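Local coordinates for protein AT-less polyketide synthase (Streptomyces platensis subsp. rosaceus, PDB 4TKT) that probably catalyses decarboxylative chain-extending condensation as a ketosynthase domain of the AT-less type I polyketide synthase that makes isomigrastatin, at residues A[133-137]-A[165-170]; A[113-117]-A[171-175]; A[93-98]-A[211-215]; A[74-80]-A[607-613]. The contacts are given in a common frame with arbitrary orientation. Residue numbers count along the deposited sequence, not the author numbering.

The four contacts are nested along the chain: contact 1 lies within the loop closed by contact 2, that within contact 3, and all within contact 4. Contacts 1 and 3 have centres about 9 Å apart and set two helices, 163-173 and 93-109, against the neighbouring strands 129-136 and 208-214 of the large mixed sheet of this thiolase-type fold. Contact 2, centred about 13 Å from contact 1, uses the C-terminal end of the same helix 163-173 and reaches the surface. Contact 4, its centre about 14 Å from that of contact 3, lays a C-terminal segment along the ketosynthase body; R96 and P93 of contact 3 touch it directly, so the chain's far end is joined to helix 93-109.

Contact 1: A[133-137]-A[165-170]; sequences VFAGA and IANRVS
Strand 133-136, in regular extended conformation, packs against helix 165-170 with their axes 7.8 Å apart at closest approach and their N-to-C directions 150° apart, close to antiparallel. The backbones come nearest where A135 CA lies 5.6 Å from A166 CA. V133, A135 and A137 direct their CA-to-CB bonds at the helix, while F134 turns to the other face of the sheet and packs on helix 188-202. Apolar contacts make up most of the buried interface. A135 CB meets I165 CG2 at 3.8 Å and A166 CB at 4.1 Å, and A137 CB lies 3.6 Å from I165 CD1, the isoleucine being in the mt rotamer. V133, chi1 t, spreads its methyls: CG1 is 4.0 Å from A166 CB and CG2 is 4.0 Å from V169 CG1, V169 also being t. The pairing belongs to a beta-alpha-beta crossover, in which helix 163-173 lies on the connection between the parallel neighbours 129-136 and 179-182. The polar approach is at S170. V133 CG2 approaches S170 OG to 3.2 Å, a van der Waals touch, and the S170 hydroxyl is hydrogen-bonded to that of S179; within the helix, S170 N donates to A166 O at 3.1 Å.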
loop_
_atom_site.group_PDB
_atom_site.type_symbol
_atom_site.label_atom_id
_atom_site.label_comp_id
_atom_site.label_asym_id
_atom_site.label_seq_id
_atom_site.Cartn_x
_atom_site.Cartn_y
_atom_site.Cartn_z
ATOM N N VAL A 133 -1.802 11.788 -8.600
ATOM C CA VAL A 133 -1.674 10.335 -8.613
ATOM C C VAL A 133 -0.367 9.915 -9.277
ATOM O O VAL A 133 -0.140 10.186 -10.455
ATOM C CB VAL A 133 -2.859 9.665 -9.339
ATOM C CG1 VAL A 133 -2.755 8.154 -9.239
ATOM C CG2 VAL A 133 -4.177 10.139 -8.745
ATOM N N PHE A 134 0.490 9.258 -8.505
ATOM C CA PHE A 134 1.804 8.849 -8.979
ATOM C C PHE A 134 1.972 7.354 -8.795
ATOM O O PHE A 134 2.131 6.871 -7.674
ATOM C CB PHE A 134 2.904 9.605 -8.236
ATOM C CG PHE A 134 2.827 11.091 -8.398
ATOM C CD1 PHE A 134 2.000 11.848 -7.587
ATOM C CD2 PHE A 134 3.572 11.735 -9.372
ATOM C CE1 PHE A 134 1.921 13.215 -7.740
ATOM C CE2 PHE A 134 3.498 13.101 -9.530
ATOM C CZ PHE A 134 2.671 13.843 -8.713
ATOM N N ALA A 135 1.934 6.622 -9.902
ATOM C CA ALA A 135 1.980 5.170 -9.853
ATOM C C ALA A 135 3.274 4.631 -10.445
ATOM O O ALA A 135 3.795 5.170 -11.416
ATOM C CB ALA A 135 0.783 4.587 -10.583
ATOM N N GLY A 136 3.790 3.564 -9.849
ATOM C CA GLY A 136 4.961 2.894 -10.377
ATOM C C GLY A 136 4.616 1.508 -10.883
ATOM O O GLY A 136 3.999 0.716 -10.170
ATOM N N ALA A 137 5.004 1.221 -12.120
ATOM C CA ALA A 137 4.795 -0.096 -12.711
ATOM C C ALA A 137 5.795 -0.305 -13.837
ATOM O O ALA A 137 6.286 0.663 -14.413
ATOM C CB ALA A 137 3.377 -0.237 -13.219
ATOM N N ILE A 165 -2.985 3.061 -15.384
ATOM C CA ILE A 165 -2.940 2.748 -13.962
ATOM C C ILE A 165 -3.157 4.005 -13.124
ATOM O O ILE A 165 -3.947 4.005 -12.182
ATOM C CB ILE A 165 -1.604 2.089 -13.576
ATOM C CG1 ILE A 165 -1.461 0.741 -14.284
ATOM C CG2 ILE A 165 -1.512 1.896 -12.073
ATOM C CD1 ILE A 165 -0.155 0.041 -13.998
ATOM N N ALA A 166 -2.471 5.084 -13.486
ATOM C CA ALA A 166 -2.626 6.345 -12.772
ATOM C C ALA A 166 -3.837 7.126 -13.270
ATOM O O ALA A 166 -4.542 7.762 -12.487
ATOM C CB ALA A 166 -1.369 7.184 -12.906
ATOM N N ASN A 167 -4.074 7.073 -14.577
ATOM C CA ASN A 167 -5.132 7.865 -15.192
ATOM C C ASN A 167 -6.539 7.431 -14.789
ATOM O O ASN A 167 -7.424 8.271 -14.631
ATOM C CB ASN A 167 -4.998 7.826 -16.714
ATOM C CG ASN A 167 -3.940 8.785 -17.227
ATOM O OD1 ASN A 167 -3.303 9.495 -16.449
ATOM N ND2 ASN A 167 -3.744 8.810 -18.539
ATOM N N ARG A 168 -6.751 6.130 -14.619
ATOM C CA ARG A 168 -8.070 5.634 -14.237
ATOM C C ARG A 168 -8.406 5.995 -12.799
ATOM O O ARG A 168 -9.569 6.237 -12.477
ATOM C CB ARG A 168 -8.167 4.121 -14.430
ATOM C CG ARG A 168 -8.176 3.716 -15.884
ATOM C CD ARG A 168 -8.747 2.332 -16.084
ATOM N NE ARG A 168 -8.646 1.927 -17.482
ATOM C CZ ARG A 168 -9.465 2.345 -18.442
ATOM N NH1 ARG A 168 -10.453 3.185 -18.155
ATOM N NH2 ARG A 168 -9.296 1.925 -19.688
ATOM N N VAL A 169 -7.393 6.027 -11.940
ATOM C CA VAL A 169 -7.596 6.450 -10.560
ATOM C C VAL A 169 -7.972 7.928 -10.532
ATOM O O VAL A 169 -8.946 8.314 -9.891
ATOM C CB VAL A 169 -6.346 6.208 -9.692
ATOM C CG1 VAL A 169 -6.503 6.861 -8.339
ATOM C CG2 VAL A 169 -6.099 4.720 -9.530
ATOM N N SER A 170 -7.204 8.747 -11.245
ATOM C CA SER A 170 -7.486 10.178 -11.335
ATOM C C SER A 170 -8.895 10.428 -11.856
ATOM O O SER A 170 -9.618 11.278 -11.338
ATOM C CB SER A 170 -6.469 10.871 -12.241
ATOM O OG SER A 170 -5.156 10.728 -11.734
#

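Contact 2: A[113-117]-A[171-175]; sequences RGALR and YFLDA. With SO4 (sulfate ion), chain C.
R113 contributes the largest share of buried surface. It opens the helical segment 113-117, in which R117 N donates to R113 O at 3.1 Å, and its CA lies 6.0 Å from L173 CA. With chi1 near -96° and chi2 near 127°, both between the usual wells, its side chain reaches across the last turn of helix 163-173, so that R113 CG packs on L173 CD2 at 3.6 Å and NH1 reaches F172 CZ at 3.7 Å. F172, chi1 t, places its CE1 over one face of the guanidinium, with F81 meeting the phenylalanine ring edge-to-face. L173, rotamer mt, is the buried member of the group and also touches L106 of helix 93-109. Just beyond it the helix ends in a Schellman motif: D174 takes positive phi (52/48), D174 N bonds Y171 O at 3.3 Å, and A175 N turns back to S170 O. The carbonyl of L173 at this helix end is taken up by R117, whose NH1 donates to L173 O at 2.9 Å and 139°. R117, with chi1 m, chi2 t and chi3 m, places its CD 3.3 Å from D174 O. D174 OD2 sits over the guanidinium face, 4.3 Å from R117 NE, a charge proximity beyond salt-bridge range. The outer side of the same guanidinium holds a sulfate ion, probably from the crystallisation liquor, through R117 NE to O4 at 3.2 Å and R117 NH2 to O2 at 2.9 Å.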
loop_
_atom_site.group_PDB
_atom_site.type_symbol
_atom_site.label_atom_id
_atom_site.label_comp_id
_atom_site.label_asym_id
_atom_site.label_seq_id
_atom_site.Cartn_x
_atom_site.Cartn_y
_atom_site.Cartn_z
ATOM N N ARG A 113 -14.087 10.959 -1.413
ATOM C CA ARG A 113 -13.572 11.655 -2.587
ATOM C C ARG A 113 -13.771 13.165 -2.478
ATOM O O ARG A 113 -12.823 13.936 -2.631
ATOM C CB ARG A 113 -14.246 11.133 -3.856
ATOM C CG ARG A 113 -13.462 10.055 -4.578
ATOM C CD ARG A 113 -14.316 8.830 -4.827
ATOM N NE ARG A 113 -15.619 9.179 -5.378
ATOM C CZ ARG A 113 -16.662 8.358 -5.389
ATOM N NH1 ARG A 113 -16.549 7.139 -4.875
ATOM N NH2 ARG A 113 -17.818 8.754 -5.904
ATOM N N GLY A 114 -15.003 13.577 -2.199
ATOM C CA GLY A 114 -15.336 14.987 -2.109
ATOM C C GLY A 114 -14.596 15.705 -1.002
ATOM O O GLY A 114 -14.107 16.820 -1.190
ATOM N N ALA A 115 -14.509 15.062 0.156
ATOM C CA ALA A 115 -13.835 15.650 1.304
ATOM C C ALA A 115 -12.349 15.829 1.023
ATOM O O ALA A 115 -11.765 16.860 1.355
ATOM C CB ALA A 115 -14.044 14.791 2.541
ATOM N N LEU A 116 -11.745 14.820 0.402
ATOM C CA LEU A 116 -10.323 14.865 0.088
ATOM C C LEU A 116 -10.006 16.007 -0.872
ATOM O O LEU A 116 -9.026 16.725 -0.682
ATOM C CB LEU A 116 -9.858 13.534 -0.502
ATOM C CG LEU A 116 -8.353 13.415 -0.759
ATOM C CD1 LEU A 116 -7.571 13.700 0.510
ATOM C CD2 LEU A 116 -8.007 12.038 -1.302
ATOM N N ARG A 117 -10.839 16.180 -1.896
ATOM C CA ARG A 117 -10.647 17.274 -2.847
ATOM C C ARG A 117 -10.750 18.634 -2.160
ATOM O O ARG A 117 -9.930 19.520 -2.400
ATOM C CB ARG A 117 -11.661 17.184 -3.987
ATOM C CG ARG A 117 -11.487 15.959 -4.869
ATOM C CD ARG A 117 -12.370 16.032 -6.103
ATOM N NE ARG A 117 -13.790 16.064 -5.766
ATOM C CZ ARG A 117 -14.585 14.998 -5.765
ATOM N NH1 ARG A 117 -14.106 13.805 -6.088
ATOM N NH2 ARG A 117 -15.865 15.128 -5.444
ATOM N N TYR A 171 -9.273 9.678 -12.885
ATOM C CA TYR A 171 -10.604 9.781 -13.464
ATOM C C TYR A 171 -11.669 9.424 -12.429
ATOM O O TYR A 171 -12.655 10.144 -12.259
ATOM C CB TYR A 171 -10.724 8.874 -14.689
ATOM C CG TYR A 171 -12.079 8.919 -15.356
ATOM C CD1 TYR A 171 -12.442 9.993 -16.159
ATOM C CD2 TYR A 171 -12.993 7.890 -15.186
ATOM C CE1 TYR A 171 -13.679 10.042 -16.771
ATOM C CE2 TYR A 171 -14.235 7.928 -15.796
ATOM C CZ TYR A 171 -14.570 9.007 -16.588
ATOM O OH TYR A 171 -15.800 9.056 -17.198
ATOM N N PHE A 172 -11.452 8.319 -11.727
ATOM C CA PHE A 172 -12.405 7.836 -10.737
ATOM C C PHE A 172 -12.541 8.789 -9.554
ATOM O O PHE A 172 -13.646 9.041 -9.075
ATOM C CB PHE A 172 -11.991 6.451 -10.241
ATOM C CG PHE A 172 -12.753 5.993 -9.034
ATOM C CD1 PHE A 172 -14.089 5.641 -9.135
ATOM C CD2 PHE A 172 -12.135 5.914 -7.798
ATOM C CE1 PHE A 172 -14.796 5.221 -8.024
ATOM C CE2 PHE A 172 -12.835 5.493 -6.682
ATOM C CZ PHE A 172 -14.167 5.145 -6.795
ATOM N N LEU A 173 -11.409 9.310 -9.090
ATOM C CA LEU A 173 -11.381 10.203 -7.937
ATOM C C LEU A 173 -11.818 11.617 -8.283
ATOM O O LEU A 173 -11.945 12.461 -7.394
ATOM C CB LEU A 173 -9.975 10.255 -7.337
ATOM C CG LEU A 173 -9.409 8.997 -6.685
ATOM C CD1 LEU A 173 -8.019 9.281 -6.143
ATOM C CD2 LEU A 173 -10.332 8.528 -5.580
ATOM N N ASP A 174 -12.036 11.869 -9.572
ATOM C CA ASP A 174 -12.211 13.225 -10.080
ATOM C C ASP A 174 -11.049 14.091 -9.598
ATOM O O ASP A 174 -11.246 15.191 -9.084
ATOM C CB ASP A 174 -13.555 13.814 -9.641
ATOM C CG ASP A 174 -13.903 15.093 -10.382
ATOM O OD1 ASP A 174 -13.303 15.348 -11.449
ATOM O OD2 ASP A 174 -14.776 15.843 -9.897
ATOM N N ALA A 175 -9.836 13.571 -9.753
ATOM C CA ALA A 175 -8.631 14.277 -9.333
ATOM C C ALA A 175 -8.126 15.194 -10.439
ATOM O O ALA A 175 -8.164 14.837 -11.616
ATOM C CB ALA A 175 -7.554 13.287 -8.931
HETATM S S SO4 C . -16.061 19.107 -5.475
HETATM O O1 SO4 C . -16.855 20.265 -5.874
HETATM O O2 SO4 C . -16.817 17.887 -5.747
HETATM O O3 SO4 C . -15.761 19.183 -4.047
HETATM O O4 SO4 C . -14.814 19.092 -6.234
#

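Contact 3: A[93-98]-A[211-215]; sequences PQERLF and GGVNL
L215 and V213 form the apolar heart of this buried contact, both pointing at helix 93-98. L215, rotamer mt, puts its CD1 3.6 Å from P93 CB, 3.7 Å from Q94 CG and 4.0 Å from L97 CD1. V213, chi1 p, sets CG2 3.8 Å from Q94 CB, where the backbones are also nearest, Q94 CA to V213 CA being 6.3 Å. At the other end F98, chi1 t, brings its ring up to the glycine backbone: F98 CE1 is 4.2 Å from G211 C and 4.3 Å from G212 N. A CB on G211 would fall only 3.4 Å from F98 CE1, so the bare backbone lets the ring in close. The axes of helix 93-98 and strand 211-214 pass 8.5 Å apart with directions 139° apart. This is the helix-on-sheet layering of the thiolase-type fold, with helix 163-173 packing beside F98. Toward the polar edge, Q94 (chi1 m, chi2 t) extends past V213, and L215 N donates to Q94 OE1 at 3.3 Å and 149°. A water lies 2.7 Å from Q94 OE1 and 3.2 Å from N214 OD1, while N214 ND2 bonds G250 O. Because Q94 NE2 donates to Y139 O and D92 OD2 while its OE1 receives a backbone amide, the side-chain amide has a defined orientation and satisfies main-chain groups just where the strand gives out.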
loop_
_atom_site.group_PDB
_atom_site.type_symbol
_atom_site.label_atom_id
_atom_site.label_comp_id
_atom_site.label_asym_id
_atom_site.label_seq_id
_atom_site.Cartn_x
_atom_site.Cartn_y
_atom_site.Cartn_z
ATOM N N PRO A 93 -5.305 -6.255 -15.177
ATOM C CA PRO A 93 -5.500 -6.519 -13.747
ATOM C C PRO A 93 -4.760 -5.534 -12.848
ATOM O O PRO A 93 -5.233 -5.239 -11.751
ATOM C CB PRO A 93 -4.941 -7.931 -13.582
ATOM C CG PRO A 93 -5.206 -8.571 -14.889
ATOM C CD PRO A 93 -5.025 -7.493 -15.925
ATOM N N GLN A 94 -3.619 -5.029 -13.309
ATOM C CA GLN A 94 -2.859 -4.049 -12.542
ATOM C C GLN A 94 -3.642 -2.752 -12.373
ATOM O O GLN A 94 -3.623 -2.150 -11.301
ATOM C CB GLN A 94 -1.513 -3.771 -13.207
ATOM C CG GLN A 94 -0.557 -4.951 -13.173
ATOM C CD GLN A 94 0.805 -4.616 -13.753
ATOM O OE1 GLN A 94 1.831 -5.121 -13.293
ATOM N NE2 GLN A 94 0.823 -3.759 -14.769
ATOM N N GLU A 95 -4.328 -2.321 -13.429
ATOM C CA GLU A 95 -5.208 -1.160 -13.338
ATOM C C GLU A 95 -6.362 -1.441 -12.382
ATOM O O GLU A 95 -6.731 -0.594 -11.568
ATOM C CB GLU A 95 -5.764 -0.776 -14.711
ATOM C CG GLU A 95 -4.725 -0.601 -15.798
ATOM C CD GLU A 95 -5.350 -0.356 -17.157
ATOM O OE1 GLU A 95 -6.481 0.175 -17.203
ATOM O OE2 GLU A 95 -4.718 -0.697 -18.179
ATOM N N ARG A 96 -6.933 -2.636 -12.492
ATOM C CA ARG A 96 -8.075 -3.017 -11.669
ATOM C C ARG A 96 -7.721 -3.027 -10.187
ATOM O O ARG A 96 -8.443 -2.458 -9.368
ATOM C CB ARG A 96 -8.607 -4.390 -12.089
ATOM C CG ARG A 96 -9.233 -4.424 -13.479
ATOM C CD ARG A 96 -9.898 -5.768 -13.739
ATOM N NE ARG A 96 -9.253 -6.515 -14.813
ATOM C CZ ARG A 96 -9.292 -7.838 -14.928
ATOM N NH1 ARG A 96 -9.932 -8.565 -14.025
ATOM N NH2 ARG A 96 -8.683 -8.437 -15.941
ATOM N N LEU A 97 -6.604 -3.661 -9.845
ATOM C CA LEU A 97 -6.211 -3.792 -8.447
ATOM C C LEU A 97 -5.741 -2.469 -7.849
ATOM O O LEU A 97 -5.861 -2.252 -6.643
ATOM C CB LEU A 97 -5.115 -4.850 -8.291
ATOM C CG LEU A 97 -5.519 -6.291 -8.612
ATOM C CD1 LEU A 97 -4.541 -7.278 -7.993
ATOM C CD2 LEU A 97 -6.933 -6.575 -8.144
ATOM N N PHE A 98 -5.205 -1.584 -8.684
ATOM C CA PHE A 98 -4.734 -0.299 -8.189
ATOM C C PHE A 98 -5.918 0.618 -7.910
ATOM O O PHE A 98 -5.883 1.420 -6.977
ATOM C CB PHE A 98 -3.767 0.357 -9.175
ATOM C CG PHE A 98 -2.981 1.491 -8.579
ATOM C CD1 PHE A 98 -2.102 1.264 -7.529
ATOM C CD2 PHE A 98 -3.120 2.781 -9.063
ATOM C CE1 PHE A 98 -1.378 2.303 -6.973
ATOM C CE2 PHE A 98 -2.396 3.826 -8.514
ATOM C CZ PHE A 98 -1.522 3.587 -7.466
ATOM N N GLY A 211 2.066 5.171 -5.129
ATOM C CA GLY A 211 2.171 3.743 -4.913
ATOM C C GLY A 211 2.706 2.993 -6.112
ATOM O O GLY A 211 3.080 3.591 -7.122
ATOM N N GLY A 212 2.741 1.670 -5.993
ATOM C CA GLY A 212 3.230 0.813 -7.054
ATOM C C GLY A 212 2.393 -0.442 -7.193
ATOM O O GLY A 212 1.708 -0.855 -6.259
ATOM N N VAL A 213 2.444 -1.049 -8.371
ATOM C CA VAL A 213 1.711 -2.277 -8.627
ATOM C C VAL A 213 2.552 -3.214 -9.485
ATOM O O VAL A 213 3.223 -2.782 -10.425
ATOM C CB VAL A 213 0.355 -1.994 -9.317
ATOM C CG1 VAL A 213 0.548 -1.137 -10.560
ATOM C CG2 VAL A 213 -0.364 -3.292 -9.656
ATOM N N ASN A 214 2.534 -4.496 -9.144
ATOM C CA ASN A 214 3.258 -5.489 -9.917
ATOM C C ASN A 214 2.594 -6.854 -9.845
ATOM O O ASN A 214 2.413 -7.406 -8.762
ATOM C CB ASN A 214 4.702 -5.583 -9.430
ATOM C CG ASN A 214 5.535 -6.524 -10.270
ATOM O OD1 ASN A 214 5.965 -6.176 -11.367
ATOM N ND2 ASN A 214 5.770 -7.727 -9.758
ATOM N N LEU A 215 2.233 -7.395 -11.005
ATOM C CA LEU A 215 1.594 -8.703 -11.070
ATOM C C LEU A 215 2.356 -9.652 -11.987
ATOM O O LEU A 215 3.073 -9.218 -12.891
ATOM C CB LEU A 215 0.145 -8.569 -11.545
ATOM C CG LEU A 215 -0.777 -7.715 -10.671
ATOM C CD1 LEU A 215 -2.185 -7.669 -11.245
ATOM C CD2 LEU A 215 -0.792 -8.229 -9.236
HETATM O O HOH W 1 4.375 -4.153 -13.312
#

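Contact 4: A[74-80]-A[607-613]; sequences DEFDPLF and FARERYW
A short, weakly bonded antiparallel pair of strands joins residues 75-76 to 610-611, bringing a C-terminal segment back onto the ketosynthase; 607-613 belongs to a YPFxRxRYW sequence, the kind of post-ketosynthase linker that wraps back on the ketosynthase in type I polyketide synthases. E75 and R611 form a non-hydrogen-bonded pair, CA to CA 4.4 Å, with Y612 N donating to D74 O at 2.8 Å and F76 N to E610 O at 3.0 Å. Side chains then interlock along its length. The W613 indole packs against D74, whose CB lies 3.5 Å from W613 CE3. Y612, chi1 m, lies in the dip between F76 and P78, with Y612 CD2 4.0 Å from F76 CB and Y612 CE2 3.6 Å from P78 CD. At the far end F607, chi1 m, drives its edge into the face of F80, chi1 t, in a T-shaped pair: centroids 5.2 Å apart, planes at 90°, F80 CE2 to F607 CE1 3.6 Å. A608 N is held by D77 OD2 at 3.0 Å. On the outer side one oxygen of each of two carboxylates sits over a guanidinium face, a charge-only salt bridge: D74 OD2 to R611 NE 3.3 Å and E75 OE2 to R609 NH2 3.1 Å. The gap between the acidic D77 and E610 is filled by a water that donates to D77 OD1 at 2.6 Å and E610 OE2 at 2.7 Å and accepts from L79 N at 2.9 Å.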
loop_
_atom_site.group_PDB
_atom_site.type_symbol
_atom_site.label_atom_id
_atom_site.label_comp_id
_atom_site.label_asym_id
_atom_site.label_seq_id
_atom_site.Cartn_x
_atom_site.Cartn_y
_atom_site.Cartn_z
ATOM N N ASP A 74 -7.953 -11.695 -10.802
ATOM C CA ASP A 74 -8.969 -11.479 -11.824
ATOM C C ASP A 74 -10.281 -10.996 -11.212
ATOM O O ASP A 74 -11.233 -10.689 -11.932
ATOM C CB ASP A 74 -9.203 -12.757 -12.626
ATOM C CG ASP A 74 -9.603 -13.933 -11.755
ATOM O OD1 ASP A 74 -9.339 -13.902 -10.534
ATOM O OD2 ASP A 74 -10.174 -14.900 -12.299
ATOM N N GLU A 75 -10.328 -10.933 -9.885
ATOM C CA GLU A 75 -11.519 -10.467 -9.183
ATOM C C GLU A 75 -11.587 -8.943 -9.211
ATOM O O GLU A 75 -10.580 -8.268 -9.002
ATOM C CB GLU A 75 -11.531 -10.977 -7.741
ATOM C CG GLU A 75 -11.550 -12.494 -7.627
ATOM C CD GLU A 75 -11.428 -12.976 -6.195
ATOM O OE1 GLU A 75 -11.219 -12.131 -5.297
ATOM O OE2 GLU A 75 -11.539 -14.200 -5.967
ATOM N N PHE A 76 -12.776 -8.409 -9.468
ATOM C CA PHE A 76 -12.944 -6.971 -9.647
ATOM C C PHE A 76 -14.404 -6.558 -9.480
ATOM O O PHE A 76 -15.312 -7.357 -9.701
ATOM C CB PHE A 76 -12.425 -6.557 -11.029
ATOM C CG PHE A 76 -12.361 -5.071 -11.242
ATOM C CD1 PHE A 76 -11.787 -4.243 -10.291
ATOM C CD2 PHE A 76 -12.856 -4.504 -12.407
ATOM C CE1 PHE A 76 -11.721 -2.877 -10.491
ATOM C CE2 PHE A 76 -12.788 -3.138 -12.614
ATOM C CZ PHE A 76 -12.220 -2.325 -11.656
ATOM N N ASP A 77 -14.622 -5.307 -9.090
ATOM C CA ASP A 77 -15.967 -4.770 -8.901
ATOM C C ASP A 77 -16.204 -3.595 -9.845
ATOM O O ASP A 77 -16.214 -2.446 -9.413
ATOM C CB ASP A 77 -16.157 -4.332 -7.448
ATOM C CG ASP A 77 -17.609 -4.048 -7.096
ATOM O OD1 ASP A 77 -18.447 -3.896 -8.013
ATOM O OD2 ASP A 77 -17.905 -3.968 -5.885
ATOM N N PRO A 78 -16.403 -3.881 -11.140
ATOM C CA PRO A 78 -16.495 -2.832 -12.165
ATOM C C PRO A 78 -17.651 -1.845 -11.954
ATOM O O PRO A 78 -17.472 -0.648 -12.184
ATOM C CB PRO A 78 -16.693 -3.627 -13.460
ATOM C CG PRO A 78 -17.255 -4.937 -13.024
ATOM C CD PRO A 78 -16.607 -5.224 -11.709
ATOM N N LEU A 79 -18.809 -2.335 -11.523
ATOM C CA LEU A 79 -19.968 -1.468 -11.311
ATOM C C LEU A 79 -19.683 -0.417 -10.246
ATOM O O LEU A 79 -20.171 0.711 -10.322
ATOM C CB LEU A 79 -21.194 -2.294 -10.921
ATOM C CG LEU A 79 -22.194 -2.599 -12.037
ATOM C CD1 LEU A 79 -21.484 -2.940 -13.332
ATOM C CD2 LEU A 79 -23.103 -3.738 -11.620
ATOM N N PHE A 80 -18.886 -0.798 -9.255
ATOM C CA PHE A 80 -18.485 0.121 -8.202
ATOM C C PHE A 80 -17.727 1.312 -8.784
ATOM O O PHE A 80 -17.884 2.441 -8.320
ATOM C CB PHE A 80 -17.627 -0.607 -7.166
ATOM C CG PHE A 80 -17.208 0.250 -6.010
ATOM C CD1 PHE A 80 -17.994 0.333 -4.875
ATOM C CD2 PHE A 80 -16.024 0.966 -6.051
ATOM C CE1 PHE A 80 -17.611 1.117 -3.807
ATOM C CE2 PHE A 80 -15.635 1.755 -4.987
ATOM C CZ PHE A 80 -16.430 1.831 -3.863
ATOM N N PHE A 607 -15.343 -5.170 -1.658
ATOM C CA PHE A 607 -15.560 -5.226 -3.098
ATOM C C PHE A 607 -16.151 -6.560 -3.531
ATOM O O PHE A 607 -15.822 -7.609 -2.974
ATOM C CB PHE A 607 -14.249 -4.971 -3.854
ATOM C CG PHE A 607 -13.681 -3.599 -3.637
ATOM C CD1 PHE A 607 -14.315 -2.483 -4.158
ATOM C CD2 PHE A 607 -12.511 -3.424 -2.918
ATOM C CE1 PHE A 607 -13.797 -1.221 -3.959
ATOM C CE2 PHE A 607 -11.987 -2.164 -2.717
ATOM C CZ PHE A 607 -12.630 -1.061 -3.237
ATOM N N ALA A 608 -17.039 -6.506 -4.518
ATOM C CA ALA A 608 -17.548 -7.711 -5.160
ATOM C C ALA A 608 -16.387 -8.465 -5.807
ATOM O O ALA A 608 -15.512 -7.856 -6.428
ATOM C CB ALA A 608 -18.610 -7.360 -6.189
ATOM N N ARG A 609 -16.377 -9.785 -5.656
ATOM C CA ARG A 609 -15.235 -10.593 -6.076
ATOM C C ARG A 609 -15.538 -11.448 -7.301
ATOM O O ARG A 609 -15.156 -12.616 -7.363
ATOM C CB ARG A 609 -14.774 -11.487 -4.921
ATOM C CG ARG A 609 -14.318 -10.722 -3.686
ATOM C CD ARG A 609 -14.207 -11.628 -2.462
ATOM N NE ARG A 609 -13.233 -12.703 -2.645
ATOM C CZ ARG A 609 -13.550 -13.959 -2.946
ATOM N NH1 ARG A 609 -14.820 -14.308 -3.100
ATOM N NH2 ARG A 609 -12.595 -14.869 -3.093
ATOM N N GLU A 610 -16.221 -10.858 -8.276
ATOM C CA GLU A 610 -16.530 -11.553 -9.520
ATOM C C GLU A 610 -15.319 -11.550 -10.451
ATOM O O GLU A 610 -14.557 -10.586 -10.485
ATOM C CB GLU A 610 -17.744 -10.911 -10.193
ATOM C CG GLU A 610 -17.769 -9.394 -10.076
ATOM C CD GLU A 610 -19.176 -8.825 -10.067
ATOM O OE1 GLU A 610 -20.108 -9.550 -9.657
ATOM O OE2 GLU A 610 -19.348 -7.652 -10.466
ATOM N N ARG A 611 -15.148 -12.634 -11.200
ATOM C CA ARG A 611 -13.943 -12.851 -11.993
ATOM C C ARG A 611 -14.046 -12.298 -13.414
ATOM O O ARG A 611 -15.036 -12.522 -14.108
ATOM C CB ARG A 611 -13.623 -14.349 -12.043
ATOM C CG ARG A 611 -13.364 -14.972 -10.673
ATOM C CD ARG A 611 -13.487 -16.493 -10.704
ATOM N NE ARG A 611 -12.536 -17.118 -11.621
ATOM C CZ ARG A 611 -11.370 -17.642 -11.249
ATOM N NH1 ARG A 611 -11.005 -17.616 -9.975
ATOM N NH2 ARG A 611 -10.569 -18.192 -12.153
ATOM N N TYR A 612 -13.010 -11.579 -13.841
ATOM C CA TYR A 612 -12.941 -11.051 -15.199
ATOM C C TYR A 612 -11.596 -11.364 -15.846
ATOM O O TYR A 612 -10.542 -11.137 -15.252
ATOM C CB TYR A 612 -13.186 -9.542 -15.203
ATOM C CG TYR A 612 -14.549 -9.163 -14.688
ATOM C CD1 TYR A 612 -15.646 -9.119 -15.539
ATOM C CD2 TYR A 612 -14.746 -8.865 -13.347
ATOM C CE1 TYR A 612 -16.900 -8.780 -15.070
ATOM C CE2 TYR A 612 -15.993 -8.527 -12.870
ATOM C CZ TYR A 612 -17.067 -8.486 -13.732
ATOM O OH TYR A 612 -18.311 -8.149 -13.256
ATOM N N TRP A 613 -11.639 -11.885 -17.066
ATOM C CA TRP A 613 -10.426 -12.241 -17.787
ATOM C C TRP A 613 -10.639 -12.029 -19.286
ATOM O O TRP A 613 -11.774 -11.938 -19.747
ATOM C CB TRP A 613 -10.035 -13.688 -17.483
ATOM C CG TRP A 613 -8.560 -13.960 -17.566
ATOM C CD1 TRP A 613 -7.930 -14.798 -18.437
ATOM C CD2 TRP A 613 -7.532 -13.391 -16.743
ATOM N NE1 TRP A 613 -6.575 -14.790 -18.208
ATOM C CE2 TRP A 613 -6.305 -13.933 -17.173
ATOM C CE3 TRP A 613 -7.531 -12.476 -15.687
ATOM C CZ2 TRP A 613 -5.091 -13.591 -16.585
ATOM C CZ3 TRP A 613 -6.324 -12.137 -15.104
ATOM C CH2 TRP A 613 -5.122 -12.693 -15.553
HETATM O O HOH W 2 -14.409 -15.634 -6.899
HETATM O O HOH W 3 -19.373 -4.921 -10.247
#